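Long-range contacts in Lmo2470 protein (Listeria monocytogenes EGD-e, PDB 5HL3), which is a leucine-rich-repeat internalin that binds calcium, interacts with host afadin and facilitates crossing of the basement membrane: residues N206-F210 with M230-L236; Y287-E291 with V317-T323. All coordinates share one frame; numbering follows the deposited sequence.

Interaction 1 of 2, residues N206-F210 with M230-L236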
ATOM      1  N   ASN A 206       8.637  -9.900  -6.678  1.00 13.37           N
ATOM      2  CA  ASN A 206       9.886  -9.156  -6.939  1.00 13.45           C
ATOM      3  C   ASN A 206       9.452  -7.757  -7.358  1.00 13.16           C
ATOM      4  O   ASN A 206       8.254  -7.457  -7.385  1.00 13.39           O
ATOM      5  CB  ASN A 206      10.741  -9.824  -8.041  1.00 13.98           C
ATOM      6  CG  ASN A 206      12.236  -9.700  -7.796  1.00 14.37           C
ATOM      7  OD1 ASN A 206      12.702  -8.805  -7.111  1.00 13.93           O
ATOM      8  ND2 ASN A 206      12.974 -10.687  -8.273  1.00 15.57           N
ATOM      9  N   THR A 207      10.422  -6.910  -7.666  1.00 12.84           N
ATOM     10  CA  THR A 207      10.136  -5.625  -8.302  1.00 12.52           C
ATOM     11  C   THR A 207      11.164  -5.454  -9.409  1.00 12.48           C
ATOM     12  O   THR A 207      12.213  -6.124  -9.417  1.00 12.57           O
ATOM     13  CB  THR A 207      10.237  -4.384  -7.379  1.00 12.40           C
ATOM     14  OG1 THR A 207      11.605  -3.992  -7.183  1.00 12.57           O
ATOM     15  CG2 THR A 207       9.572  -4.590  -6.072  1.00 12.29           C
ATOM     16  N   PRO A 208      10.898  -4.541 -10.350  1.00 12.42           N
ATOM     17  CA  PRO A 208      11.965  -4.192 -11.273  1.00 12.63           C
ATOM     18  C   PRO A 208      13.143  -3.527 -10.548  1.00 12.62           C
ATOM     19  O   PRO A 208      12.983  -2.995  -9.420  1.00 12.43           O
ATOM     20  CB  PRO A 208      11.301  -3.173 -12.215  1.00 12.66           C
ATOM     21  CG  PRO A 208       9.839  -3.433 -12.096  1.00 12.53           C
ATOM     22  CD  PRO A 208       9.642  -3.843 -10.652  1.00 12.32           C
ATOM     23  N   ASP A 209      14.294  -3.501 -11.206  1.00 12.85           N
ATOM     24  CA  ASP A 209      15.449  -2.765 -10.696  1.00 12.91           C
ATOM     25  C   ASP A 209      15.217  -1.353 -11.178  1.00 12.92           C
ATOM     26  O   ASP A 209      15.750  -0.922 -12.199  1.00 13.16           O
ATOM     27  CB  ASP A 209      16.740  -3.339 -11.270  1.00 13.20           C
ATOM     28  CG  ASP A 209      17.978  -2.654 -10.735  1.00 13.31           C
ATOM     29  OD1 ASP A 209      17.890  -1.868  -9.760  1.00 13.16           O
ATOM     30  OD2 ASP A 209      19.076  -2.907 -11.281  1.00 13.99           O
ATOM     31  N   PHE A 210      14.382  -0.647 -10.438  1.00 12.70           N
ATOM     32  CA  PHE A 210      13.811   0.612 -10.928  1.00 12.69           C
ATOM     33  C   PHE A 210      14.753   1.481 -11.683  1.00 12.95           C
ATOM     34  O   PHE A 210      15.791   1.910 -11.164  1.00 13.05           O
ATOM     35  CB  PHE A 210      13.162   1.419  -9.814  1.00 12.46           C
ATOM     36  CG  PHE A 210      12.022   0.710  -9.146  1.00 12.22           C
ATOM     37  CD1 PHE A 210      10.777   0.547  -9.804  1.00 12.16           C
ATOM     38  CD2 PHE A 210      12.130   0.211  -7.853  1.00 12.10           C
ATOM     39  CE1 PHE A 210       9.736  -0.089  -9.183  1.00 11.99           C
ATOM     40  CE2 PHE A 210      11.087  -0.422  -7.249  1.00 11.93           C
ATOM     41  CZ  PHE A 210       9.881  -0.562  -7.895  1.00 11.87           C
HETATM   42  N   MSE A 230      15.759 -11.338  -4.070  1.00 13.95           N
HETATM   43  CA  MSE A 230      15.051 -10.299  -4.833  1.00 13.82           C
HETATM   44  C   MSE A 230      16.067  -9.486  -5.600  1.00 13.50           C
HETATM   45  O   MSE A 230      17.277  -9.638  -5.451  1.00 13.66           O
HETATM   46  CB  MSE A 230      14.181  -9.417  -3.939  1.00 14.05           C
HETATM   47  CG  MSE A 230      15.034  -8.626  -2.950  1.00 14.57           C
HETATM   48 SE   MSE A 230      13.956  -7.376  -1.918  1.00 15.83          SE
HETATM   49  CE  MSE A 230      13.472  -6.212  -3.400  1.00 15.56           C
ATOM     50  N   VAL A 231      15.562  -8.579  -6.412  1.00 13.05           N
ATOM     51  CA  VAL A 231      16.408  -7.678  -7.160  1.00 12.98           C
ATOM     52  C   VAL A 231      17.343  -6.897  -6.224  1.00 12.87           C
ATOM     53  O   VAL A 231      16.934  -6.474  -5.138  1.00 12.71           O
ATOM     54  CB  VAL A 231      15.522  -6.706  -7.984  1.00 12.94           C
ATOM     55  CG1 VAL A 231      14.645  -5.830  -7.125  1.00 12.76           C
ATOM     56  CG2 VAL A 231      16.354  -5.868  -8.907  1.00 13.15           C
ATOM     57  N   ASN A 232      18.580  -6.723  -6.646  1.00 13.08           N
ATOM     58  CA  ASN A 232      19.594  -6.005  -5.864  1.00 13.16           C
ATOM     59  C   ASN A 232      19.731  -4.619  -6.475  1.00 13.18           C
ATOM     60  O   ASN A 232      20.513  -4.423  -7.395  1.00 13.40           O
ATOM     61  CB  ASN A 232      20.894  -6.801  -5.845  1.00 13.42           C
ATOM     62  CG  ASN A 232      21.882  -6.344  -4.765  1.00 13.52           C
ATOM     63  OD1 ASN A 232      21.614  -5.430  -4.007  1.00 13.41           O
ATOM     64  ND2 ASN A 232      23.056  -6.995  -4.725  1.00 13.78           N
ATOM     65  N   TYR A 233      18.922  -3.680  -5.981  1.00 12.98           N
ATOM     66  CA  TYR A 233      18.774  -2.362  -6.595  1.00 12.99           C
ATOM     67  C   TYR A 233      20.079  -1.690  -6.911  1.00 13.27           C
ATOM     68  O   TYR A 233      20.969  -1.586  -6.061  1.00 13.38           O
ATOM     69  CB  TYR A 233      17.940  -1.428  -5.714  1.00 12.78           C
ATOM     70  CG  TYR A 233      16.535  -1.885  -5.479  1.00 12.53           C
ATOM     71  CD1 TYR A 233      15.623  -1.942  -6.513  1.00 12.46           C
ATOM     72  CD2 TYR A 233      16.101  -2.270  -4.215  1.00 12.39           C
ATOM     73  CE1 TYR A 233      14.330  -2.343  -6.293  1.00 12.27           C
ATOM     74  CE2 TYR A 233      14.812  -2.691  -3.987  1.00 12.21           C
ATOM     75  CZ  TYR A 233      13.928  -2.744  -5.029  1.00 12.14           C
ATOM     76  OH  TYR A 233      12.647  -3.169  -4.821  1.00 11.99           O
ATOM     77  N   THR A 234      20.204  -1.195  -8.146  1.00 13.43           N
ATOM     78  CA  THR A 234      21.417  -0.531  -8.592  1.00 13.92           C
ATOM     79  C   THR A 234      21.308   0.992  -8.744  1.00 14.01           C
ATOM     80  O   THR A 234      22.351   1.649  -8.863  1.00 14.36           O
ATOM     81  CB  THR A 234      21.895  -1.096  -9.957  1.00 14.29           C
ATOM     82  OG1 THR A 234      20.867  -0.931 -10.938  1.00 14.48           O
ATOM     83  CG2 THR A 234      22.253  -2.561  -9.860  1.00 14.37           C
ATOM     84  N   ASN A 235      20.095   1.542  -8.741  0.50 13.72           N
ATOM     85  CA  ASN A 235      19.892   2.971  -8.981  0.50 13.77           C
ATOM     86  C   ASN A 235      18.828   3.610  -8.109  0.50 13.41           C
ATOM     87  O   ASN A 235      17.941   4.304  -8.595  0.50 13.34           O
ATOM     88  CB  ASN A 235      19.564   3.219 -10.456  0.50 13.98           C
ATOM     89  CG  ASN A 235      20.761   2.996 -11.368  0.50 14.40           C
ATOM     90  OD1 ASN A 235      21.718   3.767 -11.379  0.50 14.89           O
ATOM     91  ND2 ASN A 235      20.695   1.957 -12.162  0.50 14.48           N
ATOM     92  N   LEU A 236      18.932   3.408  -6.803  1.00 13.25           N
ATOM     93  CA  LEU A 236      18.051   4.107  -5.846  1.00 13.02           C
ATOM     94  C   LEU A 236      18.943   4.945  -4.913  1.00 13.22           C
ATOM     95  O   LEU A 236      19.035   4.658  -3.722  1.00 13.16           O
ATOM     96  CB  LEU A 236      17.194   3.137  -5.047  1.00 12.75           C
ATOM     97  CG  LEU A 236      16.138   2.349  -5.833  1.00 12.56           C
ATOM     98  CD1 LEU A 236      15.348   1.462  -4.888  1.00 12.34           C
ATOM     99  CD2 LEU A 236      15.157   3.252  -6.575  1.00 12.49           C
TER
HETATM  100  O   HOH W   1      17.299   0.707  -8.955  1.00 13.36           O
HETATM  101  O   HOH W   2      18.417   0.464 -12.538  1.00 21.26           O
HETATM  102  O   HOH W   3      16.135   4.600 -10.611  1.00 13.87           O
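Asp-209 grips Thr-234 with both oxygens of its carboxylate. OD1 takes the backbone N-H of Thr-234 at 2.9 Å, nearly straight at 165°, and OD2 takes the Thr-234 hydroxyl OG1 at 2.7 Å; each oxygen is met on its syn side, somewhat out of the carboxylate plane. The carboxylate reaches Thr-234 because CG lies anti to the backbone N of Asp-209 (chi1 -178°), and two donors on one residue hold it against rotation. At the other end of the contact, Asn-206 OD1 receives the N-H of Val-231 at 3.0 Å, in the carbonyl plane and on a lone pair. Between these polar ends, Val-231 splays its two methyls: CG1 sits 3.4 Å from Thr-207 O, and CG2 lies against Asp-209 CB.

Deeper in, Tyr-233 OH donates to Thr-207 OG1 at 2.7 Å, and that hydroxyl in turn donates to Pro-208 O, which leaves the tyrosine at the head of a short relay. The Phe-210 and Tyr-233 rings run side by side, their planes nearly parallel (11° apart) but meeting rim to rim, with Phe-210 CD2 3.7 Å from Tyr-233 CE1. Waters extend the Asp-209 end: one joins Asp-209 OD1, Phe-210 O and Asn-235 N, and another bridges Phe-210 O to Asn-235 O.

The two segments are loops of successive turns in a leucine-rich-repeat solenoid, after parallel-sheet strands 196-198 and 218-220, the second just past short strand 227-228. Phe-210 and Tyr-233 both pack on Leu-219 of strand 218-220, while Asn-232 bonds onward to Ser-254 and Asn-255.

Interaction 2 of 2, residues Y287-E291 with V317-T323. With CA (calcium ion), chain G.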
ATOM      1  N   TYR A 287      20.881 -14.611   7.807  1.00 12.84           N
ATOM      2  CA  TYR A 287      21.305 -14.602   9.207  1.00 13.22           C
ATOM      3  C   TYR A 287      22.608 -13.832   9.335  1.00 13.69           C
ATOM      4  O   TYR A 287      22.758 -12.963  10.227  1.00 13.91           O
ATOM      5  CB  TYR A 287      21.458 -16.041   9.800  1.00 13.52           C
ATOM      6  CG  TYR A 287      22.232 -15.997  11.103  1.00 14.12           C
ATOM      7  CD1 TYR A 287      21.620 -15.528  12.279  1.00 14.20           C
ATOM      8  CD2 TYR A 287      23.598 -16.251  11.137  1.00 14.71           C
ATOM      9  CE1 TYR A 287      22.334 -15.389  13.448  1.00 14.86           C
ATOM     10  CE2 TYR A 287      24.330 -16.080  12.309  1.00 15.37           C
ATOM     11  CZ  TYR A 287      23.688 -15.661  13.460  1.00 15.44           C
ATOM     12  OH  TYR A 287      24.432 -15.513  14.632  1.00 16.22           O
ATOM     13  N   PHE A 288      23.588 -14.184   8.501  1.00 13.98           N
ATOM     14  CA  PHE A 288      24.902 -13.546   8.579  1.00 14.60           C
ATOM     15  C   PHE A 288      24.871 -12.055   8.261  1.00 14.51           C
ATOM     16  O   PHE A 288      25.572 -11.281   8.898  1.00 14.99           O
ATOM     17  CB  PHE A 288      25.924 -14.331   7.754  1.00 15.07           C
ATOM     18  CG  PHE A 288      26.127 -15.719   8.292  1.00 15.33           C
ATOM     19  CD1 PHE A 288      26.892 -15.933   9.422  1.00 15.97           C
ATOM     20  CD2 PHE A 288      25.440 -16.790   7.740  1.00 14.98           C
ATOM     21  CE1 PHE A 288      27.040 -17.207   9.958  1.00 16.28           C
ATOM     22  CE2 PHE A 288      25.535 -18.046   8.297  1.00 15.25           C
ATOM     23  CZ  PHE A 288      26.341 -18.249   9.396  1.00 15.89           C
ATOM     24  N   GLN A 289      24.022 -11.656   7.327  1.00 13.98           N
ATOM     25  CA  GLN A 289      23.837 -10.240   7.013  1.00 13.88           C
ATOM     26  C   GLN A 289      23.231  -9.486   8.192  1.00 13.76           C
ATOM     27  O   GLN A 289      23.707  -8.382   8.548  1.00 14.10           O
ATOM     28  CB  GLN A 289      22.952 -10.082   5.790  1.00 13.40           C
ATOM     29  CG  GLN A 289      23.597 -10.512   4.492  1.00 13.67           C
ATOM     30  CD  GLN A 289      22.599 -10.489   3.344  1.00 13.26           C
ATOM     31  OE1 GLN A 289      21.565 -11.182   3.391  1.00 12.81           O
ATOM     32  NE2 GLN A 289      22.891  -9.704   2.329  1.00 13.51           N
HETATM   33  N   MSE A 290      22.181 -10.054   8.787  1.00 13.38           N
HETATM   34  CA  MSE A 290      21.529  -9.413   9.932  1.00 13.36           C
HETATM   35  C   MSE A 290      22.469  -9.337  11.114  1.00 14.02           C
HETATM   36  O   MSE A 290      22.509  -8.341  11.837  1.00 14.29           O
HETATM   37  CB  MSE A 290      20.202 -10.121  10.284  1.00 12.97           C
HETATM   38  CG  MSE A 290      19.183  -9.842   9.182  1.00 12.56           C
HETATM   39 SE   MSE A 290      17.430 -10.667   9.451  1.00 12.66          SE
HETATM   40  CE  MSE A 290      16.884  -9.809  11.140  1.00 12.89           C
ATOM     41  N   GLU A 291      23.235 -10.404  11.347  1.00 14.65           N
ATOM     42  CA  GLU A 291      24.149 -10.433  12.482  1.00 15.87           C
ATOM     43  C   GLU A 291      25.234  -9.391  12.317  1.00 16.61           C
ATOM     44  O   GLU A 291      25.481  -8.585  13.246  1.00 17.00           O
ATOM     45  CB  GLU A 291      24.766 -11.845  12.636  1.00 16.49           C
ATOM     46  CG  GLU A 291      25.497 -12.094  13.952  1.00 17.84           C
ATOM     47  CD  GLU A 291      26.830 -11.379  14.081  1.00 19.06           C
ATOM     48  OE1 GLU A 291      27.556 -11.170  13.086  1.00 19.77           O
ATOM     49  OE2 GLU A 291      27.195 -11.041  15.224  1.00 20.95           O
ATOM     50  N   VAL A 317      26.587 -22.201  15.112  1.00 20.55           N
ATOM     51  CA  VAL A 317      26.866 -21.270  14.038  1.00 20.07           C
ATOM     52  C   VAL A 317      28.350 -21.398  13.713  1.00 21.17           C
ATOM     53  O   VAL A 317      29.195 -21.307  14.624  1.00 22.22           O
ATOM     54  CB  VAL A 317      26.598 -19.825  14.467  1.00 19.79           C
ATOM     55  CG1 VAL A 317      26.975 -18.864  13.352  1.00 19.52           C
ATOM     56  CG2 VAL A 317      25.142 -19.643  14.874  1.00 19.16           C
ATOM     57  N   ASN A 318      28.660 -21.595  12.437  1.00 21.30           N
ATOM     58  CA  ASN A 318      30.016 -21.710  11.930  1.00 22.79           C
ATOM     59  C   ASN A 318      30.322 -20.365  11.274  1.00 23.41           C
ATOM     60  O   ASN A 318      29.996 -20.130  10.114  1.00 22.41           O
ATOM     61  CB  ASN A 318      30.107 -22.890  10.953  1.00 22.75           C
ATOM     62  CG  ASN A 318      29.452 -24.180  11.509  1.00 22.87           C
ATOM     63  OD1 ASN A 318      29.830 -24.662  12.595  1.00 23.90           O
ATOM     64  ND2 ASN A 318      28.459 -24.735  10.774  1.00 21.98           N
ATOM     65  N   GLU A 319      30.943 -19.458  12.028  0.50 24.71           N
ATOM     66  CA  GLU A 319      31.174 -18.092  11.533  0.50 25.58           C
ATOM     67  C   GLU A 319      32.217 -17.947  10.431  0.50 27.03           C
ATOM     68  O   GLU A 319      32.105 -17.034   9.619  0.50 27.40           O
ATOM     69  CB  GLU A 319      31.465 -17.116  12.678  0.50 25.95           C
ATOM     70  CG  GLU A 319      30.217 -16.418  13.195  0.50 25.20           C
ATOM     71  CD  GLU A 319      29.580 -15.505  12.146  0.50 24.50           C
ATOM     72  OE1 GLU A 319      30.171 -15.326  11.051  0.50 24.88           O
ATOM     73  OE2 GLU A 319      28.491 -14.940  12.408  0.50 24.09           O
ATOM     74  N   GLU A 320      33.212 -18.822  10.377  1.00 29.21           N
ATOM     75  CA  GLU A 320      34.190 -18.728   9.267  1.00 31.30           C
ATOM     76  C   GLU A 320      33.547 -19.030   7.907  1.00 29.60           C
ATOM     77  O   GLU A 320      33.593 -18.202   6.990  1.00 30.46           O
ATOM     78  CB  GLU A 320      35.432 -19.597   9.509  1.00 34.90           C
ATOM     79  CG  GLU A 320      36.452 -18.994  10.471  1.00 38.08           C
ATOM     80  CD  GLU A 320      37.276 -17.836   9.878  1.00 40.15           C
ATOM     81  OE1 GLU A 320      38.512 -17.789  10.138  1.00 44.50           O
ATOM     82  OE2 GLU A 320      36.708 -16.969   9.169  1.00 41.01           O
ATOM     83  N   GLY A 321      32.893 -20.180   7.802  1.00 27.77           N
ATOM     84  CA  GLY A 321      32.293 -20.593   6.547  1.00 26.12           C
ATOM     85  C   GLY A 321      30.879 -20.103   6.328  1.00 23.61           C
ATOM     86  O   GLY A 321      30.283 -20.433   5.315  1.00 23.43           O
ATOM     87  N   ASN A 322      30.341 -19.304   7.263  1.00 21.84           N
ATOM     88  CA  ASN A 322      28.971 -18.806   7.184  1.00 19.94           C
ATOM     89  C   ASN A 322      27.943 -19.919   6.947  1.00 18.37           C
ATOM     90  O   ASN A 322      27.192 -19.907   5.976  1.00 17.65           O
ATOM     91  CB  ASN A 322      28.823 -17.681   6.134  1.00 20.02           C
ATOM     92  CG  ASN A 322      29.427 -16.358   6.593  1.00 20.93           C
ATOM     93  OD1 ASN A 322      30.202 -16.298   7.542  1.00 22.04           O
ATOM     94  ND2 ASN A 322      29.048 -15.288   5.916  1.00 21.11           N
ATOM     95  N   THR A 323      27.937 -20.891   7.848  1.00 17.90           N
ATOM     96  CA  THR A 323      26.931 -21.961   7.778  1.00 17.13           C
ATOM     97  C   THR A 323      26.430 -22.191   9.202  1.00 16.79           C
ATOM     98  O   THR A 323      26.982 -21.665  10.175  1.00 17.05           O
ATOM     99  CB  THR A 323      27.501 -23.287   7.224  1.00 17.75           C
ATOM    100  OG1 THR A 323      28.533 -23.745   8.070  1.00 18.63           O
ATOM    101  CG2 THR A 323      28.068 -23.147   5.804  1.00 17.99           C
TER
HETATM  102 CA    CA G 406      31.373 -14.901   8.955  1.00 29.21          CA
HETATM  103  O   HOH W   4      27.167 -15.397  14.689  1.00 28.03           O
HETATM  104  O   HOH W   5      32.916 -15.258   7.298  1.00 36.00           O
HETATM  105  O   HOH W   6      32.377 -12.468   8.555  1.00 43.45           O
HETATM  106  O   HOH W   7      33.191 -14.375  10.536  1.00 39.47           O
HETATM  107  O   HOH W   8      29.615 -13.403   8.796  1.00 35.35           O
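Val-317 meets the helix first, its CG1 methyl lying 3.8 Å from Phe-288 CE1 and close to the Tyr-287 ring as well. It stands near the end of strand 310-318, where the chain turns through a calcium-binding loop and comes back as strand 323-326, with a G1 beta bulge that sets Asn-322 and Thr-323 opposite Asn-318. The backbones of Asn-318 and Thr-323 bond to each other in both directions, and Asn-318 ND2 adds a bond to Thr-323 OG1, closing the neck of the loop.

Glu-319 comes next and does two jobs. Its backbone O and, in the conformer modelled here, its OE1 both bind the calcium ion, while OE2 turns to the helix and lies at the edge of the Phe-288 ring, 3.5 Å from CD1, with carboxylate and ring planes perpendicular. In this conformer a water donates to OE2 and also bonds Tyr-287 OH.

The backbone of Glu-320 enters through its O, which accepts from a calcium-bound water. Beyond Gly-321, Asn-322 puts OD1 on the metal at 2.3 Å, and four waters complete seven ligands. A chi1 of -74° brings the Asn-322 amide over the Phe-288 ring; with OD1 held by calcium it stacks there, planes 4° apart. Tyr-287 CD2 sits over the opposite face of that ring. The Asn-322 CB makes a CH-pi contact, 3.8 Å from the Phe-288 ring centroid and only 9° off its normal. Last in line, the backbone N of Thr-323 lies 3.5 Å from Phe-288 CZ.

In the fold
Both contacts lie on the same side of the chain's centre, their own centres about 25 Å apart and their nearest atoms about 8 Å apart without touching. Interaction 1 joins like to like, loops of neighbouring solenoid turns, through direct hydrogen bonds, with waters bridging one end, and it lies away from the calcium sites. Interaction 2 belongs to the following domain and joins unlike elements, a short helix and a strand-to-strand turn; its direct contacts are van der Waals and aromatic, with a water bridge and calcium ordering the turn. Each is partly buried, aromatic rings forming the inner part and polar groups the outer, but calcium organises the polar part of interaction 2 alone.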